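Local coordinates for protection of telomeres protein 1 (Schizosaccharomyces pombe, PDB 4HIO) that binds and protects the single-stranded 3' overhang of telomeres and regulates telomerase, represented here by one OB-fold domain of its DNA-binding region, at residues Phe65-Ile70 / Gly102-Ile107; Asp30-Leu35 / Ile70-His75. The protein carries 1 engineered substitution. All coordinates share one frame; numbering follows the deposited sequence.

Contact 1: residues Phe65-Ile70 / Gly102-Ile107; sequences FSIRCI and GYLECI. With nucleotides of chain B.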
loop_
_atom_site.group_PDB
_atom_site.type_symbol
_atom_site.label_atom_id
_atom_site.label_comp_id
_atom_site.label_asym_id
_atom_site.label_seq_id
_atom_site.Cartn_x
_atom_site.Cartn_y
_atom_site.Cartn_z
ATOM N N PHE A 65 4.788 7.802 -6.189
ATOM C CA PHE A 65 5.603 6.846 -5.448
ATOM C C PHE A 65 4.786 6.063 -4.422
ATOM O O PHE A 65 5.281 5.112 -3.824
ATOM C CB PHE A 65 6.754 7.560 -4.745
ATOM C CG PHE A 65 7.944 7.808 -5.623
ATOM C CD1 PHE A 65 8.065 8.993 -6.327
ATOM C CD2 PHE A 65 8.944 6.862 -5.740
ATOM C CE1 PHE A 65 9.158 9.228 -7.135
ATOM C CE2 PHE A 65 10.038 7.090 -6.545
ATOM C CZ PHE A 65 10.146 8.278 -7.244
ATOM N N SER A 66 3.540 6.473 -4.216
ATOM C CA SER A 66 2.710 5.878 -3.175
ATOM C C SER A 66 1.311 5.532 -3.689
ATOM O O SER A 66 0.822 6.140 -4.637
ATOM C CB SER A 66 2.618 6.809 -1.963
ATOM O OG SER A 66 3.868 6.931 -1.317
ATOM N N ILE A 67 0.679 4.547 -3.059
ATOM C CA ILE A 67 -0.624 4.076 -3.505
ATOM C C ILE A 67 -1.596 3.890 -2.339
ATOM O O ILE A 67 -1.213 3.461 -1.253
ATOM C CB ILE A 67 -0.519 2.770 -4.340
ATOM C CG1 ILE A 67 -1.899 2.351 -4.855
ATOM C CG2 ILE A 67 0.134 1.659 -3.533
ATOM C CD1 ILE A 67 -1.873 1.230 -5.865
ATOM N N ARG A 68 -2.855 4.234 -2.582
ATOM C CA ARG A 68 -3.919 4.033 -1.615
ATOM C C ARG A 68 -4.367 2.578 -1.613
ATOM O O ARG A 68 -4.663 2.008 -2.660
ATOM C CB ARG A 68 -5.104 4.947 -1.941
ATOM C CG ARG A 68 -6.150 5.050 -0.848
ATOM C CD ARG A 68 -7.172 6.120 -1.180
ATOM N NE ARG A 68 -7.475 6.124 -2.604
ATOM C CZ ARG A 68 -7.619 7.217 -3.342
ATOM N NH1 ARG A 68 -7.498 8.419 -2.798
ATOM N NH2 ARG A 68 -7.896 7.105 -4.630
ATOM N N CYS A 69 -4.417 1.985 -0.428
ATOM C CA CYS A 69 -5.075 0.703 -0.238
ATOM C C CYS A 69 -6.315 0.843 0.642
ATOM O O CYS A 69 -6.241 1.349 1.755
ATOM C CB CYS A 69 -4.105 -0.301 0.383
ATOM S SG CYS A 69 -2.484 -0.348 -0.402
ATOM N N ILE A 70 -7.457 0.412 0.124
ATOM C CA ILE A 70 -8.701 0.483 0.871
ATOM C C ILE A 70 -9.090 -0.898 1.383
ATOM O O ILE A 70 -9.236 -1.832 0.607
ATOM C CB ILE A 70 -9.842 1.059 0.023
ATOM C CG1 ILE A 70 -9.421 2.398 -0.588
ATOM C CG2 ILE A 70 -11.099 1.223 0.861
ATOM C CD1 ILE A 70 -10.524 3.108 -1.327
ATOM N N GLY A 102 -8.312 8.779 -12.071
ATOM C CA GLY A 102 -7.476 8.121 -13.056
ATOM C C GLY A 102 -6.266 7.430 -12.457
ATOM O O GLY A 102 -5.438 6.889 -13.184
ATOM N N TYR A 103 -6.162 7.460 -11.132
ATOM C CA TYR A 103 -4.998 6.921 -10.446
ATOM C C TYR A 103 -5.224 5.506 -9.934
ATOM O O TYR A 103 -6.324 5.146 -9.537
ATOM C CB TYR A 103 -4.579 7.837 -9.293
ATOM C CG TYR A 103 -4.416 9.283 -9.705
ATOM C CD1 TYR A 103 -3.339 9.684 -10.473
ATOM C CD2 TYR A 103 -5.345 10.240 -9.333
ATOM C CE1 TYR A 103 -3.187 11.000 -10.857
ATOM C CE2 TYR A 103 -5.203 11.558 -9.716
ATOM C CZ TYR A 103 -4.122 11.934 -10.475
ATOM O OH TYR A 103 -3.974 13.244 -10.858
ATOM N N LEU A 104 -4.157 4.718 -9.958
ATOM C CA LEU A 104 -4.192 3.343 -9.502
ATOM C C LEU A 104 -4.398 3.288 -8.001
ATOM O O LEU A 104 -3.816 4.069 -7.264
ATOM C CB LEU A 104 -2.871 2.655 -9.839
ATOM C CG LEU A 104 -2.904 1.339 -10.608
ATOM C CD1 LEU A 104 -1.497 0.885 -10.914
ATOM C CD2 LEU A 104 -3.650 0.290 -9.827
ATOM N N GLU A 105 -5.218 2.348 -7.553
ATOM C CA GLU A 105 -5.361 2.087 -6.128
ATOM C C GLU A 105 -5.560 0.603 -5.827
ATOM O O GLU A 105 -5.889 -0.186 -6.707
ATOM C CB GLU A 105 -6.517 2.899 -5.551
ATOM C CG GLU A 105 -7.880 2.484 -6.069
ATOM C CD GLU A 105 -8.996 3.343 -5.513
ATOM O OE1 GLU A 105 -8.693 4.267 -4.734
ATOM O OE2 GLU A 105 -10.169 3.094 -5.853
ATOM N N CYS A 106 -5.349 0.246 -4.566
ATOM C CA CYS A 106 -5.463 -1.136 -4.119
ATOM C C CYS A 106 -6.736 -1.323 -3.304
ATOM O O CYS A 106 -7.115 -0.455 -2.528
ATOM C CB CYS A 106 -4.244 -1.535 -3.278
ATOM S SG CYS A 106 -2.760 -1.899 -4.235
ATOM N N ILE A 107 -7.380 -2.472 -3.482
ATOM C CA ILE A 107 -8.568 -2.813 -2.713
ATOM C C ILE A 107 -8.494 -4.204 -2.096
ATOM O O ILE A 107 -8.198 -5.178 -2.772
ATOM C CB ILE A 107 -9.851 -2.755 -3.564
ATOM C CG1 ILE A 107 -9.927 -1.439 -4.331
ATOM C CG2 ILE A 107 -11.074 -2.913 -2.678
ATOM C CD1 ILE A 107 -10.218 -0.264 -3.449
ATOM P P DG B 2 -19.682 4.106 -0.382
ATOM O OP1 DG B 2 -20.487 4.312 0.837
ATOM O OP2 DG B 2 -19.784 5.064 -1.504
ATOM O "O5'" DG B 2 -18.150 4.000 0.064
ATOM C "C5'" DG B 2 -17.738 4.488 1.339
ATOM C "C4'" DG B 2 -16.770 5.647 1.195
ATOM O "O4'" DG B 2 -15.519 5.154 0.650
ATOM C "C3'" DG B 2 -17.271 6.704 0.222
ATOM O "O3'" DG B 2 -16.830 8.013 0.544
ATOM C "C2'" DG B 2 -16.666 6.248 -1.095
ATOM C "C1'" DG B 2 -15.342 5.636 -0.666
ATOM N N9 DG B 2 -14.990 4.550 -1.570
ATOM C C8 DG B 2 -15.732 3.426 -1.812
ATOM N N7 DG B 2 -15.195 2.626 -2.682
ATOM C C5 DG B 2 -14.020 3.263 -3.049
ATOM C C6 DG B 2 -13.018 2.867 -3.964
ATOM O O6 DG B 2 -12.965 1.841 -4.651
ATOM N N1 DG B 2 -11.996 3.807 -4.038
ATOM C C2 DG B 2 -11.946 4.978 -3.322
ATOM N N2 DG B 2 -10.874 5.754 -3.532
ATOM N N3 DG B 2 -12.879 5.359 -2.462
ATOM C C4 DG B 2 -13.882 4.456 -2.376
ATOM P P DA B 5 -6.875 14.931 -3.051
ATOM O OP1 DA B 5 -6.644 16.366 -2.779
ATOM O OP2 DA B 5 -6.720 14.425 -4.424
ATOM O "O5'" DA B 5 -5.957 14.079 -2.066
ATOM C "C5'" DA B 5 -6.266 13.987 -0.684
ATOM C "C4'" DA B 5 -5.009 13.637 0.088
ATOM O "O4'" DA B 5 -4.629 12.282 -0.230
ATOM C "C3'" DA B 5 -3.787 14.453 -0.302
ATOM O "O3'" DA B 5 -2.803 14.402 0.707
ATOM C "C2'" DA B 5 -3.312 13.741 -1.561
ATOM C "C1'" DA B 5 -3.696 12.289 -1.296
ATOM N N9 DA B 5 -4.341 11.665 -2.447
ATOM C C8 DA B 5 -5.310 12.210 -3.239
ATOM N N7 DA B 5 -5.715 11.427 -4.205
ATOM C C5 DA B 5 -4.956 10.280 -4.025
ATOM C C6 DA B 5 -4.901 9.061 -4.724
ATOM N N6 DA B 5 -5.659 8.779 -5.784
ATOM N N1 DA B 5 -4.031 8.134 -4.286
ATOM C C2 DA B 5 -3.272 8.415 -3.225
ATOM N N3 DA B 5 -3.225 9.519 -2.494
ATOM C C4 DA B 5 -4.103 10.415 -2.950
ATOM P P DA B 4 -13.793 13.091 -3.877
ATOM O OP1 DA B 4 -14.627 13.806 -2.893
ATOM O OP2 DA B 4 -14.284 12.887 -5.251
ATOM O "O5'" DA B 4 -12.339 13.742 -4.017
ATOM C "C5'" DA B 4 -11.833 14.604 -3.019
ATOM C "C4'" DA B 4 -10.572 14.066 -2.355
ATOM O "O4'" DA B 4 -10.814 12.761 -1.783
ATOM C "C3'" DA B 4 -9.322 13.924 -3.218
ATOM O "O3'" DA B 4 -8.322 14.587 -2.489
ATOM C "C2'" DA B 4 -9.076 12.416 -3.257
ATOM C "C1'" DA B 4 -9.635 12.008 -1.901
ATOM N N9 DA B 4 -10.044 10.616 -1.754
ATOM C C8 DA B 4 -10.462 9.762 -2.732
ATOM N N7 DA B 4 -10.778 8.570 -2.294
ATOM C C5 DA B 4 -10.562 8.650 -0.932
ATOM C C6 DA B 4 -10.712 7.715 0.103
ATOM N N6 DA B 4 -11.141 6.466 -0.100
ATOM N N1 DA B 4 -10.409 8.117 1.351
ATOM C C2 DA B 4 -9.984 9.369 1.538
ATOM N N3 DA B 4 -9.802 10.338 0.646
ATOM C C4 DA B 4 -10.113 9.908 -0.582
HETATM O O HOH W 1 -1.425 5.947 -6.651
HETATM O O HOH W 2 -3.735 5.513 -4.961
#

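Contact 2: residues Asp30-Leu35 / Ile70-His75; sequences DKNFTL and ILWDEH. With nucleotides of chain B.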
loop_
_atom_site.group_PDB
_atom_site.type_symbol
_atom_site.label_atom_id
_atom_site.label_comp_id
_atom_site.label_asym_id
_atom_site.label_seq_id
_atom_site.Cartn_x
_atom_site.Cartn_y
_atom_site.Cartn_z
ATOM N N ASP A 30 -15.635 5.269 9.477
ATOM C CA ASP A 30 -16.817 4.487 9.806
ATOM C C ASP A 30 -17.192 3.507 8.699
ATOM O O ASP A 30 -18.128 2.728 8.844
ATOM C CB ASP A 30 -17.997 5.410 10.110
ATOM C CG ASP A 30 -18.364 6.293 8.937
ATOM O OD1 ASP A 30 -17.485 6.572 8.103
ATOM O OD2 ASP A 30 -19.535 6.711 8.852
ATOM N N LYS A 31 -16.481 3.572 7.586
ATOM C CA LYS A 31 -16.765 2.770 6.398
ATOM C C LYS A 31 -15.651 1.762 6.083
ATOM O O LYS A 31 -15.922 0.679 5.663
ATOM C CB LYS A 31 -16.974 3.666 5.190
ATOM C CG LYS A 31 -18.227 4.550 5.247
ATOM C CD LYS A 31 -19.461 3.688 5.383
ATOM C CE LYS A 31 -20.760 4.531 5.579
ATOM N NZ LYS A 31 -20.880 5.619 4.552
ATOM N N ASN A 32 -14.408 2.189 6.267
ATOM C CA ASN A 32 -13.257 1.370 5.911
ATOM C C ASN A 32 -11.969 1.783 6.626
ATOM O O ASN A 32 -11.968 2.687 7.457
ATOM C CB ASN A 32 -13.050 1.371 4.396
ATOM C CG ASN A 32 -13.081 2.765 3.803
ATOM O OD1 ASN A 32 -12.436 3.679 4.306
ATOM N ND2 ASN A 32 -13.839 2.933 2.725
ATOM N N PHE A 33 -10.880 1.101 6.290
ATOM C CA PHE A 33 -9.548 1.453 6.762
ATOM C C PHE A 33 -8.635 1.696 5.568
ATOM O O PHE A 33 -8.497 0.841 4.705
ATOM C CB PHE A 33 -8.984 0.320 7.616
ATOM C CG PHE A 33 -7.654 0.629 8.246
ATOM C CD1 PHE A 33 -7.471 1.784 8.982
ATOM C CD2 PHE A 33 -6.593 -0.248 8.108
ATOM C CE1 PHE A 33 -6.255 2.059 9.564
ATOM C CE2 PHE A 33 -5.378 0.024 8.687
ATOM C CZ PHE A 33 -5.209 1.178 9.419
ATOM N N THR A 34 -8.016 2.868 5.518
ATOM C CA THR A 34 -7.236 3.250 4.349
ATOM C C THR A 34 -5.757 3.344 4.687
ATOM O O THR A 34 -5.376 3.959 5.679
ATOM C CB THR A 34 -7.736 4.574 3.741
ATOM O OG1 THR A 34 -9.113 4.432 3.372
ATOM C CG2 THR A 34 -6.934 4.933 2.507
ATOM N N LEU A 35 -4.928 2.750 3.836
ATOM C CA LEU A 35 -3.487 2.845 3.960
ATOM C C LEU A 35 -2.921 3.563 2.756
ATOM O O LEU A 35 -3.450 3.458 1.658
ATOM C CB LEU A 35 -2.851 1.456 4.002
ATOM C CG LEU A 35 -3.303 0.429 5.032
ATOM C CD1 LEU A 35 -2.624 -0.896 4.738
ATOM C CD2 LEU A 35 -2.963 0.897 6.423
ATOM N N ILE A 70 -7.457 0.412 0.124
ATOM C CA ILE A 70 -8.701 0.483 0.871
ATOM C C ILE A 70 -9.090 -0.898 1.383
ATOM O O ILE A 70 -9.236 -1.832 0.607
ATOM C CB ILE A 70 -9.842 1.059 0.023
ATOM C CG1 ILE A 70 -9.421 2.398 -0.588
ATOM C CG2 ILE A 70 -11.099 1.223 0.861
ATOM C CD1 ILE A 70 -10.524 3.108 -1.327
ATOM N N LEU A 71 -9.247 -1.008 2.698
ATOM C CA LEU A 71 -9.552 -2.276 3.347
ATOM C C LEU A 71 -10.985 -2.295 3.861
ATOM O O LEU A 71 -11.372 -1.442 4.652
ATOM C CB LEU A 71 -8.586 -2.522 4.506
ATOM C CG LEU A 71 -7.172 -2.998 4.168
ATOM C CD1 LEU A 71 -6.529 -2.078 3.148
ATOM C CD2 LEU A 71 -6.321 -3.082 5.423
ATOM N N TRP A 72 -11.758 -3.275 3.404
ATOM C CA TRP A 72 -13.148 -3.417 3.791
ATOM C C TRP A 72 -13.358 -4.605 4.715
ATOM O O TRP A 72 -12.593 -5.565 4.700
ATOM C CB TRP A 72 -14.027 -3.617 2.555
ATOM C CG TRP A 72 -14.050 -2.478 1.606
ATOM C CD1 TRP A 72 -13.356 -2.373 0.440
ATOM C CD2 TRP A 72 -14.826 -1.280 1.720
ATOM N NE1 TRP A 72 -13.640 -1.184 -0.175
ATOM C CE2 TRP A 72 -14.544 -0.493 0.588
ATOM C CE3 TRP A 72 -15.731 -0.797 2.670
ATOM C CZ2 TRP A 72 -15.129 0.750 0.382
ATOM C CZ3 TRP A 72 -16.311 0.436 2.461
ATOM C CH2 TRP A 72 -16.007 1.196 1.327
ATOM N N ASP A 73 -14.424 -4.536 5.501
ATOM C CA ASP A 73 -14.901 -5.686 6.243
ATOM C C ASP A 73 -13.834 -6.339 7.114
ATOM O O ASP A 73 -13.243 -5.690 7.963
ATOM C CB ASP A 73 -15.504 -6.695 5.269
ATOM C CG ASP A 73 -16.635 -6.100 4.460
ATOM O OD1 ASP A 73 -17.352 -5.245 5.010
ATOM O OD2 ASP A 73 -16.801 -6.468 3.279
ATOM N N GLU A 74 -13.597 -7.627 6.903
ATOM C CA GLU A 74 -12.698 -8.374 7.779
ATOM C C GLU A 74 -11.294 -7.769 7.806
ATOM O O GLU A 74 -10.578 -7.888 8.794
ATOM C CB GLU A 74 -12.632 -9.848 7.370
ATOM C CG GLU A 74 -12.035 -10.098 6.001
ATOM C CD GLU A 74 -13.089 -10.237 4.921
ATOM O OE1 GLU A 74 -14.159 -9.613 5.048
ATOM O OE2 GLU A 74 -12.842 -10.970 3.943
ATOM N N HIS A 75 -10.911 -7.124 6.710
ATOM C CA HIS A 75 -9.588 -6.523 6.602
ATOM C C HIS A 75 -9.514 -5.218 7.391
ATOM O O HIS A 75 -8.519 -4.933 8.055
ATOM C CB HIS A 75 -9.234 -6.266 5.135
ATOM C CG HIS A 75 -9.595 -7.389 4.214
ATOM N ND1 HIS A 75 -8.856 -8.548 4.127
ATOM C CD2 HIS A 75 -10.611 -7.527 3.331
ATOM C CE1 HIS A 75 -9.404 -9.353 3.237
ATOM N NE2 HIS A 75 -10.469 -8.757 2.738
ATOM O "O5'" DG B 1 -20.026 1.860 -5.233
ATOM C "C5'" DG B 1 -19.368 0.994 -4.302
ATOM C "C4'" DG B 1 -19.920 1.128 -2.891
ATOM O "O4'" DG B 1 -19.850 -0.163 -2.229
ATOM C "C3'" DG B 1 -19.150 2.089 -1.992
ATOM O "O3'" DG B 1 -19.979 2.646 -0.975
ATOM C "C2'" DG B 1 -18.104 1.162 -1.391
ATOM C "C1'" DG B 1 -18.916 -0.108 -1.169
ATOM N N9 DG B 1 -18.090 -1.314 -1.175
ATOM C C8 DG B 1 -17.322 -1.785 -2.209
ATOM N N7 DG B 1 -16.684 -2.883 -1.928
ATOM C C5 DG B 1 -17.046 -3.160 -0.619
ATOM C C6 DG B 1 -16.666 -4.228 0.229
ATOM O O6 DG B 1 -15.914 -5.175 -0.017
ATOM N N1 DG B 1 -17.263 -4.127 1.479
ATOM C C2 DG B 1 -18.117 -3.126 1.862
ATOM N N2 DG B 1 -18.593 -3.194 3.110
ATOM N N3 DG B 1 -18.479 -2.124 1.081
ATOM C C4 DG B 1 -17.909 -2.204 -0.142
ATOM P P DG B 2 -19.682 4.106 -0.382
ATOM O OP1 DG B 2 -20.487 4.312 0.837
ATOM O OP2 DG B 2 -19.784 5.064 -1.504
ATOM O "O5'" DG B 2 -18.150 4.000 0.064
ATOM C "C5'" DG B 2 -17.738 4.488 1.339
ATOM C "C4'" DG B 2 -16.770 5.647 1.195
ATOM O "O4'" DG B 2 -15.519 5.154 0.650
ATOM C "C3'" DG B 2 -17.271 6.704 0.222
ATOM O "O3'" DG B 2 -16.830 8.013 0.544
ATOM C "C2'" DG B 2 -16.666 6.248 -1.095
ATOM C "C1'" DG B 2 -15.342 5.636 -0.666
ATOM N N9 DG B 2 -14.990 4.550 -1.570
ATOM C C8 DG B 2 -15.732 3.426 -1.812
ATOM N N7 DG B 2 -15.195 2.626 -2.682
ATOM C C5 DG B 2 -14.020 3.263 -3.049
ATOM C C6 DG B 2 -13.018 2.867 -3.964
ATOM O O6 DG B 2 -12.965 1.841 -4.651
ATOM N N1 DG B 2 -11.996 3.807 -4.038
ATOM C C2 DG B 2 -11.946 4.978 -3.322
ATOM N N2 DG B 2 -10.874 5.754 -3.532
ATOM N N3 DG B 2 -12.879 5.359 -2.462
ATOM C C4 DG B 2 -13.882 4.456 -2.376
HETATM O O HOH W 3 -15.225 -1.894 6.296
#

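Contact 1: residues Phe65-Ile70 / Gly102-Ile107
Strands 67-70 and 104-107 run parallel, 27° apart, and are joined where Cys-106 N donates to Arg-68 O at 2.7 Å, nearly straight, and Ile-70 N to Cys-106 O at 2.8 Å. Next to these bonds a water accepts from Arg-68 N and lies within hydrogen-bonding distance of Leu-104 O, bridging the strands where they begin to part. Alternation of side chains gives the pair two different faces. On one, Ile-67, Cys-69 and Cys-106 pack inward: Ile-67 CG1 lies anti to its backbone N (chi1 -177°), carrying CD1 across to Cys-106 SG at 3.6 Å, while Cys-69 SG rests on Cys-106 CB. Small sulfur-bearing and branched apolar groups suit this buried side. The other face, bearing Arg-68, Ile-70, Glu-105 and Ile-107, meets DNA. Arg-68 and Glu-105 lie alongside one another, and the guanidinium grips OE1 side-on with two nitrogens, NH2 at 2.9 Å and the longer NE; OE1 sits near the guanidinium plane although the two flat groups are turned 76° apart. The same carboxylate reads DG2 of chain B, accepting from N1 on OE2 at 2.7 Å and from N2 on OE1 at 2.9 Å, so Arg-68 positions the first-shell acceptor and would be expected to keep it ionised. Asp-99 takes a second salt bridge from Arg-68 NH2. Thus oriented, the guanidinium has bases near both faces, offset toward its rim: DA5 of chain B on one, DA4 and DG2 of chain B on the other. Ile-107 CD1 fills in against Ile-70 CB at 3.7 Å. Parallel pairing of the third and fifth strands closes the barrel of an OB fold, and here its outer face forms part of the site for single-stranded telomeric DNA.

Contact 2: residues Asp30-Leu35 / Ile70-His75
The indole of Trp-72 has DG1 of chain B stacked over one face, with C4 of the base 3.6 Å above the ring plane, and Asn-32 over the opposite face, where Ile-70 CG2 also lies toward the rim. DG2 of chain B comes to the ring's edge. Asn-32 makes a CH-pi contact, its CB 4.0 Å from the centroid of the six-membered ring. With chi1 at 49°, CG stands between the backbone N and carbonyl carbon, which brings ND2 over the indole, the amide turned 79° from the ring; ND2 also makes a weak bond to O4' of DG2 of chain B. Asp-73 reads DG1 of chain B with both oxygens, OD1 taking N2 and OD2 taking N1 at 3.0 Å, so the stacked base is also held by its edge. A water links Lys-31 O to Asp-73 N. On the strands themselves, Phe-33 and Leu-71 form an antiparallel hydrogen-bonded pair, each N donating to the other's O; on their face, Leu-71 CD2 meets the edge of the Phe-33 ring. Stacking on an aromatic ring is a common way for OB folds to hold single-stranded DNA, and here Trp-72 and Asp-73 together form the site for DG1 of chain B.

Overall arrangement
Both contacts use strand 67-71 and meet at Ile-70: contact 1 joins it in parallel to strand 104-108, contact 2 in antiparallel to strand 33-38, so this strand is central to a three-strand part of the curved sheet. Cys-69 N, probably bonded to Leu-35 O, ties the two together. The centre of contact 1 lies about 7 Å from the centre of the chain, that of contact 2 about 13 Å; the touching residues of contact 1 are all buried, whereas contact 2 includes exposed Lys-31. Each recognises a guanine through a carboxylate, but contact 1 steadies its acid by an arginine salt bridge, whereas contact 2 adds indole stacking to the carboxylate's two bonds, where the strand gives way to a helix.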